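Local coordinates for hypothetical protein aq_1447 (Aquifex aeolicus, PDB 1YVU), which cleaves target RNA as a DNA-guided endonuclease, using short single-stranded DNA guides to bind complementary strands, at residues K37-L48 / V63-N74; S221-L229 / Y248-K256. All coordinates share one frame; numbering follows the deposited sequence.

Contact 1 (K37-L48 / V63-N74); sequences KVRWRVFLQTGL and VEKDTLYLTLSN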
loop_
_atom_site.group_PDB
_atom_site.type_symbol
_atom_site.label_atom_id
_atom_site.label_comp_id
_atom_site.label_asym_id
_atom_site.label_seq_id
_atom_site.Cartn_x
_atom_site.Cartn_y
_atom_site.Cartn_z
ATOM N N LYS A 37 -15.735 -15.179 -9.544
ATOM C CA LYS A 37 -15.132 -16.039 -10.579
ATOM C C LYS A 37 -16.192 -16.570 -11.545
ATOM O O LYS A 37 -15.939 -16.690 -12.749
ATOM C CB LYS A 37 -14.427 -17.241 -9.945
ATOM C CG LYS A 37 -13.320 -16.913 -8.957
ATOM C CD LYS A 37 -12.776 -18.213 -8.350
ATOM C CE LYS A 37 -11.667 -17.963 -7.316
ATOM N NZ LYS A 37 -11.058 -19.230 -6.776
ATOM N N VAL A 38 -17.376 -16.864 -11.007
ATOM C CA VAL A 38 -18.488 -17.382 -11.791
ATOM C C VAL A 38 -19.018 -16.310 -12.690
ATOM O O VAL A 38 -19.233 -16.549 -13.868
ATOM C CB VAL A 38 -19.621 -17.889 -10.898
ATOM C CG1 VAL A 38 -20.812 -18.404 -11.752
ATOM C CG2 VAL A 38 -19.098 -19.003 -10.002
ATOM N N ARG A 39 -19.208 -15.129 -12.101
ATOM C CA ARG A 39 -19.694 -13.923 -12.775
ATOM C C ARG A 39 -18.803 -13.605 -13.987
ATOM O O ARG A 39 -19.296 -13.164 -15.037
ATOM C CB ARG A 39 -19.757 -12.770 -11.752
ATOM C CG ARG A 39 -19.863 -11.337 -12.295
ATOM C CD ARG A 39 -18.607 -10.578 -11.887
ATOM N NE ARG A 39 -18.321 -9.362 -12.644
ATOM C CZ ARG A 39 -18.099 -9.290 -13.958
ATOM N NH1 ARG A 39 -18.145 -10.358 -14.741
ATOM N NH2 ARG A 39 -17.696 -8.142 -14.476
ATOM N N TRP A 40 -17.511 -13.924 -13.854
ATOM C CA TRP A 40 -16.541 -13.708 -14.913
ATOM C C TRP A 40 -16.819 -14.704 -16.035
ATOM O O TRP A 40 -16.874 -14.332 -17.217
ATOM C CB TRP A 40 -15.107 -13.847 -14.352
ATOM C CG TRP A 40 -14.002 -13.839 -15.392
ATOM C CD1 TRP A 40 -13.223 -14.907 -15.756
ATOM C CD2 TRP A 40 -13.630 -12.756 -16.267
ATOM N NE1 TRP A 40 -12.407 -14.568 -16.813
ATOM C CE2 TRP A 40 -12.634 -13.257 -17.148
ATOM C CE3 TRP A 40 -14.045 -11.411 -16.406
ATOM C CZ2 TRP A 40 -12.042 -12.454 -18.162
ATOM C CZ3 TRP A 40 -13.451 -10.609 -17.420
ATOM C CH2 TRP A 40 -12.461 -11.142 -18.281
ATOM N N ARG A 41 -17.093 -15.944 -15.629
ATOM C CA ARG A 41 -17.371 -17.049 -16.540
ATOM C C ARG A 41 -18.726 -16.970 -17.212
ATOM O O ARG A 41 -18.841 -17.397 -18.373
ATOM C CB ARG A 41 -17.183 -18.368 -15.819
ATOM C CG ARG A 41 -15.744 -18.564 -15.368
ATOM C CD ARG A 41 -15.565 -19.860 -14.584
ATOM N NE ARG A 41 -14.167 -20.262 -14.372
ATOM C CZ ARG A 41 -13.302 -20.589 -15.337
ATOM N NH1 ARG A 41 -13.644 -20.545 -16.628
ATOM N NH2 ARG A 41 -12.127 -21.106 -15.003
ATOM N N VAL A 42 -19.712 -16.356 -16.517
ATOM C CA VAL A 42 -21.083 -16.154 -17.053
ATOM C C VAL A 42 -20.934 -15.184 -18.199
ATOM O O VAL A 42 -21.553 -15.342 -19.213
ATOM C CB VAL A 42 -22.099 -15.478 -16.093
ATOM C CG1 VAL A 42 -23.525 -15.544 -16.694
ATOM C CG2 VAL A 42 -22.112 -16.114 -14.759
ATOM N N PHE A 43 -20.076 -14.195 -18.023
ATOM C CA PHE A 43 -19.792 -13.211 -19.049
ATOM C C PHE A 43 -18.989 -13.859 -20.224
ATOM O O PHE A 43 -19.225 -13.533 -21.384
ATOM C CB PHE A 43 -19.089 -12.009 -18.363
ATOM C CG PHE A 43 -18.312 -11.098 -19.289
ATOM C CD1 PHE A 43 -18.935 -10.443 -20.384
ATOM C CD2 PHE A 43 -16.926 -10.920 -19.080
ATOM C CE1 PHE A 43 -18.187 -9.629 -21.265
ATOM C CE2 PHE A 43 -16.157 -10.104 -19.952
ATOM C CZ PHE A 43 -16.791 -9.461 -21.048
ATOM N N LEU A 44 -18.118 -14.826 -19.933
ATOM C CA LEU A 44 -17.329 -15.484 -20.983
ATOM C C LEU A 44 -18.112 -16.384 -21.945
ATOM O O LEU A 44 -17.961 -16.259 -23.168
ATOM C CB LEU A 44 -16.174 -16.284 -20.374
ATOM C CG LEU A 44 -14.983 -15.572 -19.724
ATOM C CD1 LEU A 44 -13.933 -16.635 -19.463
ATOM C CD2 LEU A 44 -14.402 -14.475 -20.613
ATOM N N GLN A 45 -18.952 -17.269 -21.380
ATOM C CA GLN A 45 -19.793 -18.220 -22.135
ATOM C C GLN A 45 -20.948 -17.569 -22.889
ATOM O O GLN A 45 -21.284 -17.978 -24.011
ATOM C CB GLN A 45 -20.323 -19.318 -21.213
ATOM C CG GLN A 45 -19.307 -20.415 -20.959
ATOM C CD GLN A 45 -19.938 -21.750 -20.600
ATOM O OE1 GLN A 45 -20.949 -22.160 -21.182
ATOM N NE2 GLN A 45 -19.318 -22.450 -19.651
ATOM N N THR A 46 -21.503 -16.525 -22.270
ATOM C CA THR A 46 -22.604 -15.719 -22.807
ATOM C C THR A 46 -22.057 -14.770 -23.865
ATOM O O THR A 46 -22.364 -14.893 -25.050
ATOM C CB THR A 46 -23.288 -14.861 -21.690
ATOM O OG1 THR A 46 -23.672 -15.703 -20.596
ATOM C CG2 THR A 46 -24.519 -14.198 -22.191
ATOM N N GLY A 47 -21.227 -13.842 -23.410
ATOM C CA GLY A 47 -20.645 -12.856 -24.297
ATOM C C GLY A 47 -21.291 -11.514 -24.054
ATOM O O GLY A 47 -20.948 -10.538 -24.715
ATOM N N LEU A 48 -22.244 -11.473 -23.121
ATOM C CA LEU A 48 -22.962 -10.246 -22.778
ATOM C C LEU A 48 -22.590 -9.816 -21.370
ATOM O O LEU A 48 -22.491 -10.666 -20.478
ATOM C CB LEU A 48 -24.489 -10.469 -22.830
ATOM C CG LEU A 48 -25.194 -10.859 -24.138
ATOM C CD1 LEU A 48 -26.516 -11.480 -23.836
ATOM C CD2 LEU A 48 -25.354 -9.672 -25.071
ATOM N N VAL A 63 -29.942 -13.788 -25.119
ATOM C CA VAL A 63 -29.156 -14.944 -25.571
ATOM C C VAL A 63 -30.241 -15.880 -26.115
ATOM O O VAL A 63 -31.152 -16.277 -25.368
ATOM C CB VAL A 63 -28.450 -15.722 -24.404
ATOM C CG1 VAL A 63 -27.256 -16.520 -24.928
ATOM C CG2 VAL A 63 -28.059 -14.817 -23.275
ATOM N N GLU A 64 -30.171 -16.194 -27.410
ATOM C CA GLU A 64 -31.142 -17.089 -28.048
ATOM C C GLU A 64 -30.864 -18.540 -27.661
ATOM O O GLU A 64 -29.702 -18.915 -27.464
ATOM C CB GLU A 64 -31.096 -16.937 -29.573
ATOM C CG GLU A 64 -31.487 -15.545 -30.073
ATOM C CD GLU A 64 -31.507 -15.428 -31.595
ATOM O OE1 GLU A 64 -30.805 -16.209 -32.283
ATOM O OE2 GLU A 64 -32.227 -14.540 -32.107
ATOM N N LYS A 65 -31.942 -19.317 -27.496
ATOM C CA LYS A 65 -31.917 -20.753 -27.140
ATOM C C LYS A 65 -31.280 -21.120 -25.775
ATOM O O LYS A 65 -31.059 -22.308 -25.504
ATOM C CB LYS A 65 -31.260 -21.591 -28.272
ATOM C CG LYS A 65 -31.863 -21.466 -29.696
ATOM C CD LYS A 65 -30.815 -21.868 -30.752
ATOM C CE LYS A 65 -31.317 -21.731 -32.181
ATOM N NZ LYS A 65 -30.216 -21.979 -33.161
ATOM N N ASP A 66 -31.021 -20.117 -24.919
ATOM C CA ASP A 66 -30.398 -20.321 -23.590
ATOM C C ASP A 66 -31.215 -21.162 -22.595
ATOM O O ASP A 66 -32.369 -20.840 -22.277
ATOM C CB ASP A 66 -29.977 -18.974 -22.938
ATOM C CG ASP A 66 -31.163 -18.171 -22.357
ATOM O OD1 ASP A 66 -31.987 -17.650 -23.142
ATOM O OD2 ASP A 66 -31.277 -18.082 -21.108
ATOM N N THR A 67 -30.621 -22.251 -22.122
ATOM C CA THR A 67 -31.302 -23.111 -21.168
ATOM C C THR A 67 -30.459 -23.109 -19.900
ATOM O O THR A 67 -30.715 -22.318 -18.985
ATOM C CB THR A 67 -31.504 -24.563 -21.733
ATOM O OG1 THR A 67 -31.767 -24.498 -23.141
ATOM C CG2 THR A 67 -32.703 -25.250 -21.062
ATOM N N LEU A 68 -29.416 -23.946 -19.893
ATOM C CA LEU A 68 -28.499 -24.107 -18.761
ATOM C C LEU A 68 -27.071 -23.690 -19.066
ATOM O O LEU A 68 -26.595 -23.806 -20.202
ATOM C CB LEU A 68 -28.478 -25.561 -18.289
ATOM C CG LEU A 68 -29.791 -26.151 -17.796
ATOM C CD1 LEU A 68 -30.199 -27.303 -18.686
ATOM C CD2 LEU A 68 -29.628 -26.588 -16.384
ATOM N N TYR A 69 -26.402 -23.199 -18.026
ATOM C CA TYR A 69 -25.020 -22.757 -18.107
ATOM C C TYR A 69 -24.166 -23.630 -17.216
ATOM O O TYR A 69 -24.355 -23.662 -16.000
ATOM C CB TYR A 69 -24.924 -21.294 -17.699
ATOM C CG TYR A 69 -25.006 -20.358 -18.865
ATOM C CD1 TYR A 69 -26.175 -20.278 -19.649
ATOM C CD2 TYR A 69 -23.892 -19.595 -19.254
ATOM C CE1 TYR A 69 -26.236 -19.463 -20.815
ATOM C CE2 TYR A 69 -23.932 -18.768 -20.415
ATOM C CZ TYR A 69 -25.109 -18.712 -21.189
ATOM O OH TYR A 69 -25.181 -17.932 -22.319
ATOM N N LEU A 70 -23.237 -24.346 -17.847
ATOM C CA LEU A 70 -22.359 -25.276 -17.153
ATOM C C LEU A 70 -20.926 -24.742 -17.088
ATOM O O LEU A 70 -20.014 -25.258 -17.736
ATOM C CB LEU A 70 -22.428 -26.672 -17.828
ATOM C CG LEU A 70 -23.780 -27.356 -18.165
ATOM C CD1 LEU A 70 -23.570 -28.423 -19.231
ATOM C CD2 LEU A 70 -24.493 -27.944 -16.936
ATOM N N THR A 71 -20.734 -23.680 -16.316
ATOM C CA THR A 71 -19.413 -23.076 -16.143
ATOM C C THR A 71 -18.533 -23.916 -15.202
ATOM O O THR A 71 -19.012 -24.470 -14.217
ATOM C CB THR A 71 -19.508 -21.572 -15.663
ATOM O OG1 THR A 71 -20.317 -21.457 -14.486
ATOM C CG2 THR A 71 -20.105 -20.696 -16.742
ATOM N N LEU A 72 -17.267 -24.072 -15.567
ATOM C CA LEU A 72 -16.316 -24.842 -14.766
ATOM C C LEU A 72 -15.277 -23.909 -14.145
ATOM O O LEU A 72 -14.581 -23.205 -14.866
ATOM C CB LEU A 72 -15.612 -25.876 -15.653
ATOM C CG LEU A 72 -14.444 -26.689 -15.082
ATOM C CD1 LEU A 72 -14.979 -27.876 -14.327
ATOM C CD2 LEU A 72 -13.530 -27.147 -16.215
ATOM N N SER A 73 -15.122 -23.956 -12.826
ATOM C CA SER A 73 -14.161 -23.094 -12.133
ATOM C C SER A 73 -12.707 -23.634 -12.060
ATOM O O SER A 73 -12.399 -24.700 -12.610
ATOM C CB SER A 73 -14.710 -22.701 -10.742
ATOM O OG SER A 73 -14.912 -23.822 -9.899
ATOM N N ASN A 74 -11.820 -22.851 -11.430
ATOM C CA ASN A 74 -10.402 -23.172 -11.236
ATOM C C ASN A 74 -10.242 -24.414 -10.393
ATOM O O ASN A 74 -9.349 -25.217 -10.650
ATOM C CB ASN A 74 -9.673 -22.025 -10.538
ATOM C CG ASN A 74 -9.642 -20.770 -11.369
ATOM O OD1 ASN A 74 -9.225 -20.791 -12.528
ATOM N ND2 ASN A 74 -10.087 -19.659 -10.788
#

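Contact 2 (S221-L229 / Y248-K256); sequences SSKKAWEEL and YTYPATILK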
loop_
_atom_site.group_PDB
_atom_site.type_symbol
_atom_site.label_atom_id
_atom_site.label_comp_id
_atom_site.label_asym_id
_atom_site.label_seq_id
_atom_site.Cartn_x
_atom_site.Cartn_y
_atom_site.Cartn_z
ATOM N N SER A 221 -5.193 -15.944 -22.955
ATOM C CA SER A 221 -3.729 -16.069 -23.068
ATOM C C SER A 221 -3.180 -17.283 -22.295
ATOM O O SER A 221 -2.231 -17.918 -22.745
ATOM C CB SER A 221 -2.979 -14.746 -22.741
ATOM O OG SER A 221 -3.414 -14.083 -21.566
ATOM N N SER A 222 -3.881 -17.667 -21.224
ATOM C CA SER A 222 -3.537 -18.820 -20.397
ATOM C C SER A 222 -4.005 -20.145 -21.032
ATOM O O SER A 222 -3.359 -21.176 -20.825
ATOM C CB SER A 222 -4.078 -18.661 -18.969
ATOM O OG SER A 222 -5.461 -18.318 -18.934
ATOM N N LYS A 223 -5.104 -20.111 -21.813
ATOM C CA LYS A 223 -5.624 -21.290 -22.545
ATOM C C LYS A 223 -4.537 -21.613 -23.546
ATOM O O LYS A 223 -3.966 -22.706 -23.513
ATOM C CB LYS A 223 -6.924 -20.990 -23.338
ATOM C CG LYS A 223 -8.225 -20.989 -22.524
ATOM C CD LYS A 223 -9.530 -20.973 -23.370
ATOM C CE LYS A 223 -10.791 -20.901 -22.438
ATOM N NZ LYS A 223 -12.136 -20.673 -23.087
ATOM N N LYS A 224 -4.132 -20.561 -24.265
ATOM C CA LYS A 224 -3.094 -20.600 -25.294
ATOM C C LYS A 224 -1.677 -20.902 -24.804
ATOM O O LYS A 224 -0.818 -21.291 -25.596
ATOM C CB LYS A 224 -3.091 -19.303 -26.119
ATOM C CG LYS A 224 -4.092 -19.275 -27.295
ATOM C CD LYS A 224 -3.804 -18.089 -28.221
ATOM C CE LYS A 224 -5.069 -17.605 -28.949
ATOM N NZ LYS A 224 -4.946 -16.211 -29.528
ATOM N N ALA A 225 -1.438 -20.714 -23.507
ATOM C CA ALA A 225 -0.134 -20.989 -22.905
ATOM C C ALA A 225 -0.067 -22.466 -22.481
ATOM O O ALA A 225 0.992 -23.108 -22.564
ATOM C CB ALA A 225 0.103 -20.084 -21.714
ATOM N N TRP A 226 -1.206 -23.004 -22.039
ATOM C CA TRP A 226 -1.271 -24.399 -21.640
ATOM C C TRP A 226 -1.389 -25.261 -22.889
ATOM O O TRP A 226 -0.817 -26.360 -22.932
ATOM C CB TRP A 226 -2.424 -24.665 -20.665
ATOM C CG TRP A 226 -2.260 -24.084 -19.249
ATOM C CD1 TRP A 226 -2.941 -23.025 -18.712
ATOM C CD2 TRP A 226 -1.361 -24.535 -18.219
ATOM N NE1 TRP A 226 -2.517 -22.779 -17.428
ATOM C CE2 TRP A 226 -1.545 -23.685 -17.099
ATOM C CE3 TRP A 226 -0.397 -25.566 -18.137
ATOM C CZ2 TRP A 226 -0.820 -23.843 -15.906
ATOM C CZ3 TRP A 226 0.325 -25.722 -16.952
ATOM C CH2 TRP A 226 0.115 -24.854 -15.851
ATOM N N GLU A 227 -2.027 -24.707 -23.934
ATOM C CA GLU A 227 -2.197 -25.382 -25.237
ATOM C C GLU A 227 -0.822 -25.694 -25.812
ATOM O O GLU A 227 -0.548 -26.825 -26.174
ATOM C CB GLU A 227 -2.992 -24.512 -26.240
ATOM C CG GLU A 227 -3.627 -25.277 -27.435
ATOM C CD GLU A 227 -4.413 -24.381 -28.417
ATOM O OE1 GLU A 227 -4.816 -23.263 -28.034
ATOM O OE2 GLU A 227 -4.640 -24.795 -29.588
ATOM N N GLU A 228 0.083 -24.726 -25.733
ATOM C CA GLU A 228 1.428 -24.882 -26.239
ATOM C C GLU A 228 2.284 -25.906 -25.506
ATOM O O GLU A 228 2.923 -26.723 -26.138
ATOM C CB GLU A 228 2.154 -23.532 -26.291
ATOM C CG GLU A 228 1.535 -22.475 -27.240
ATOM C CD GLU A 228 1.285 -22.982 -28.668
ATOM O OE1 GLU A 228 2.282 -23.318 -29.362
ATOM O OE2 GLU A 228 0.093 -23.040 -29.079
ATOM N N LEU A 229 2.218 -25.949 -24.182
ATOM C CA LEU A 229 3.061 -26.893 -23.437
ATOM C C LEU A 229 2.645 -28.332 -23.679
ATOM O O LEU A 229 3.476 -29.235 -23.698
ATOM C CB LEU A 229 3.049 -26.584 -21.940
ATOM C CG LEU A 229 3.329 -25.187 -21.364
ATOM C CD1 LEU A 229 3.049 -25.266 -19.894
ATOM C CD2 LEU A 229 4.740 -24.702 -21.594
ATOM N N TYR A 248 -2.737 -19.860 -7.584
ATOM C CA TYR A 248 -2.777 -19.762 -9.064
ATOM C C TYR A 248 -1.501 -20.244 -9.780
ATOM O O TYR A 248 -0.415 -19.703 -9.543
ATOM C CB TYR A 248 -3.025 -18.296 -9.492
ATOM C CG TYR A 248 -4.285 -17.591 -8.975
ATOM C CD1 TYR A 248 -4.564 -17.507 -7.595
ATOM C CD2 TYR A 248 -5.195 -16.974 -9.866
ATOM C CE1 TYR A 248 -5.730 -16.827 -7.102
ATOM C CE2 TYR A 248 -6.377 -16.273 -9.377
ATOM C CZ TYR A 248 -6.625 -16.216 -7.996
ATOM O OH TYR A 248 -7.724 -15.577 -7.485
ATOM N N THR A 249 -1.617 -21.285 -10.606
ATOM C CA THR A 249 -0.461 -21.804 -11.335
ATOM C C THR A 249 -0.480 -21.280 -12.749
ATOM O O THR A 249 -1.524 -21.310 -13.414
ATOM C CB THR A 249 -0.422 -23.335 -11.360
ATOM O OG1 THR A 249 -0.465 -23.825 -10.014
ATOM C CG2 THR A 249 0.872 -23.844 -12.035
ATOM N N TYR A 250 0.666 -20.742 -13.171
ATOM C CA TYR A 250 0.848 -20.179 -14.514
ATOM C C TYR A 250 2.209 -20.614 -15.064
ATOM O O TYR A 250 3.132 -20.827 -14.270
ATOM C CB TYR A 250 0.792 -18.628 -14.472
ATOM C CG TYR A 250 -0.583 -18.033 -14.221
ATOM C CD1 TYR A 250 -0.840 -17.270 -13.067
ATOM C CD2 TYR A 250 -1.641 -18.227 -15.134
ATOM C CE1 TYR A 250 -2.134 -16.699 -12.808
ATOM C CE2 TYR A 250 -2.947 -17.665 -14.896
ATOM C CZ TYR A 250 -3.182 -16.898 -13.724
ATOM O OH TYR A 250 -4.431 -16.338 -13.480
ATOM N N PRO A 251 2.323 -20.860 -16.405
ATOM C CA PRO A 251 3.585 -21.263 -17.061
ATOM C C PRO A 251 4.478 -20.047 -17.161
ATOM O O PRO A 251 4.007 -18.950 -17.519
ATOM C CB PRO A 251 3.146 -21.650 -18.463
ATOM C CG PRO A 251 1.771 -22.095 -18.251
ATOM C CD PRO A 251 1.213 -21.059 -17.348
ATOM N N ALA A 252 5.767 -20.254 -16.886
ATOM C CA ALA A 252 6.779 -19.203 -16.931
ATOM C C ALA A 252 6.801 -18.448 -18.254
ATOM O O ALA A 252 7.278 -17.316 -18.334
ATOM C CB ALA A 252 8.129 -19.795 -16.660
ATOM N N THR A 253 6.213 -19.078 -19.266
ATOM C CA THR A 253 6.115 -18.547 -20.620
ATOM C C THR A 253 5.243 -17.303 -20.759
ATOM O O THR A 253 5.504 -16.459 -21.622
ATOM C CB THR A 253 5.623 -19.617 -21.615
ATOM O OG1 THR A 253 4.314 -20.078 -21.225
ATOM C CG2 THR A 253 6.624 -20.786 -21.684
ATOM N N ILE A 254 4.221 -17.172 -19.920
ATOM C CA ILE A 254 3.362 -15.998 -20.003
ATOM C C ILE A 254 3.579 -15.036 -18.847
ATOM O O ILE A 254 2.803 -14.091 -18.681
ATOM C CB ILE A 254 1.859 -16.350 -20.075
ATOM C CG1 ILE A 254 1.474 -17.276 -18.919
ATOM C CG2 ILE A 254 1.503 -16.834 -21.472
ATOM C CD1 ILE A 254 0.136 -16.966 -18.354
ATOM N N LEU A 255 4.608 -15.275 -18.037
ATOM C CA LEU A 255 4.885 -14.396 -16.906
ATOM C C LEU A 255 5.981 -13.401 -17.189
ATOM O O LEU A 255 7.053 -13.751 -17.676
ATOM C CB LEU A 255 5.232 -15.192 -15.653
ATOM C CG LEU A 255 4.099 -16.002 -15.054
ATOM C CD1 LEU A 255 4.627 -17.013 -14.073
ATOM C CD2 LEU A 255 3.126 -15.075 -14.397
ATOM N N LYS A 256 5.663 -12.142 -16.924
ATOM C CA LYS A 256 6.595 -11.050 -17.084
ATOM C C LYS A 256 6.770 -10.449 -15.689
ATOM O O LYS A 256 5.795 -10.344 -14.953
ATOM C CB LYS A 256 6.036 -10.015 -18.069
ATOM C CG LYS A 256 6.589 -10.111 -19.513
ATOM C CD LYS A 256 6.091 -8.906 -20.356
ATOM C CE LYS A 256 6.835 -8.691 -21.688
ATOM N NZ LYS A 256 6.700 -7.266 -22.190
#

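Contact 1 (K37-L48 / V63-N74)
Val63 meets the C-terminal end of the helix 37-46 through its CG2 methyl, which lies 3.8 Å from Thr46 CG2 and 3.7 Å from Leu48 CD1; the Leu48 and Val63 side chains run alongside each other, pointing opposite ways. After the type II turn from Val63 to Asp66, the chain runs into strand 69-72, which pairs with strand 78-82 at the margin of a three-stranded antiparallel sheet of the N-terminal domain. The axes of helix 37-46 and strand 69-72 make 123° between their N-to-C directions, and Tyr69 and Thr71 point toward the helix while Leu70 and Leu72 point away. Tyr69 approaches Gln45 and Thr46: Gln45 CB sits 3.7 Å from Tyr69 CE2, and the Tyr69 hydroxyl reaches the last helical turn. There Thr46 OG1 donates to Val42 O (2.6 Å), a carbonyl that also accepts from Thr46 N. Leu70 contributes its backbone oxygen, which takes a weak hydrogen bond from Gln45 NE2 (3.5 Å). With the Thr71 hydroxyl tucked over its own backbone (chi1 54°), the CG2 methyl is turned to the helix and rests 3.8 Å from Arg41 CB. Arg41 then extends along the strand until Leu72 O lies over one face of its guanidinium, in poor geometry for a hydrogen bond. The Ser73 hydroxyl is hydrogen-bonded to Glu79 OE2 and Ile77 O, outside the contact. At Asn74 the extended Lys37 chain crosses at about a right angle, and Thr218 touches both Arg41 and Asn74. Aliphatic portions of polar side chains thus supply much of the packing, and the weak bond from Gln45 to Leu70 O is the one assigned hydrogen bond between the segments, so the helix is held to this strand mainly by van der Waals contact.

Contact 2 (S221-L229 / Y248-K256)
Pro251 lies over the Trp226 indole where a helix of the PAZ domain, inserted between strands 194-201 and 240-244, packs against the SH3-like sheet. The main interaction is a CH-pi contact: Pro251 CG stands 3.7 Å from the centroid of the six-membered ring and only 6° off its normal, while Pro251 CD covers the neighbouring CE2 and CZ2. Trp226 CG is anti to the carbonyl carbon (chi1 -70°), a turn that carries the indole from the side of the helix across to the strand. Thr249 O approaches the ring at its edge, 3.6 Å from Trp226 CZ2. Phe210, Cys213 and Met214 of helix 207-215 also touch the indole, which therefore ties two helices to the strand. An alanine at Trp226 would remove this plate and is likely to leave Pro251 without its CH-pi partner and a gap between the helices and strand 249-251.

The remaining contacts are apolar. Leu229 CD1 reaches Pro251 CG at 3.8 Å, and Ser222 CB lies at the edge of the Tyr250 ring, while the Ser222 hydroxyl is hydrogen-bonded to His219 O. No hydrogen bond joins the two segments. Beyond the proline, Ile254 CG1 is folded over its own backbone (chi1 53°), which leaves CG2 to meet Ala225 CB at 3.5 Å.

Both contacts lay a helix across an edge strand of an antiparallel sheet, but in different domains: contact 1 in the N-terminal domain, contact 2 in the PAZ domain. Contact 2 is buried and apolar, built round an indole and a proline. Contact 1 is larger and only partly buried; buried Arg41 and exposed Gln45 both run to backbone carbonyls of the strand. No element is shared and the two do not touch, their nearest atoms being about 5 Å apart and their centres about 23 Å. They are neighbours nonetheless: His219, which stacks on Trp40 beside contact 1, accepts through its backbone oxygen from Ser222 in contact 2.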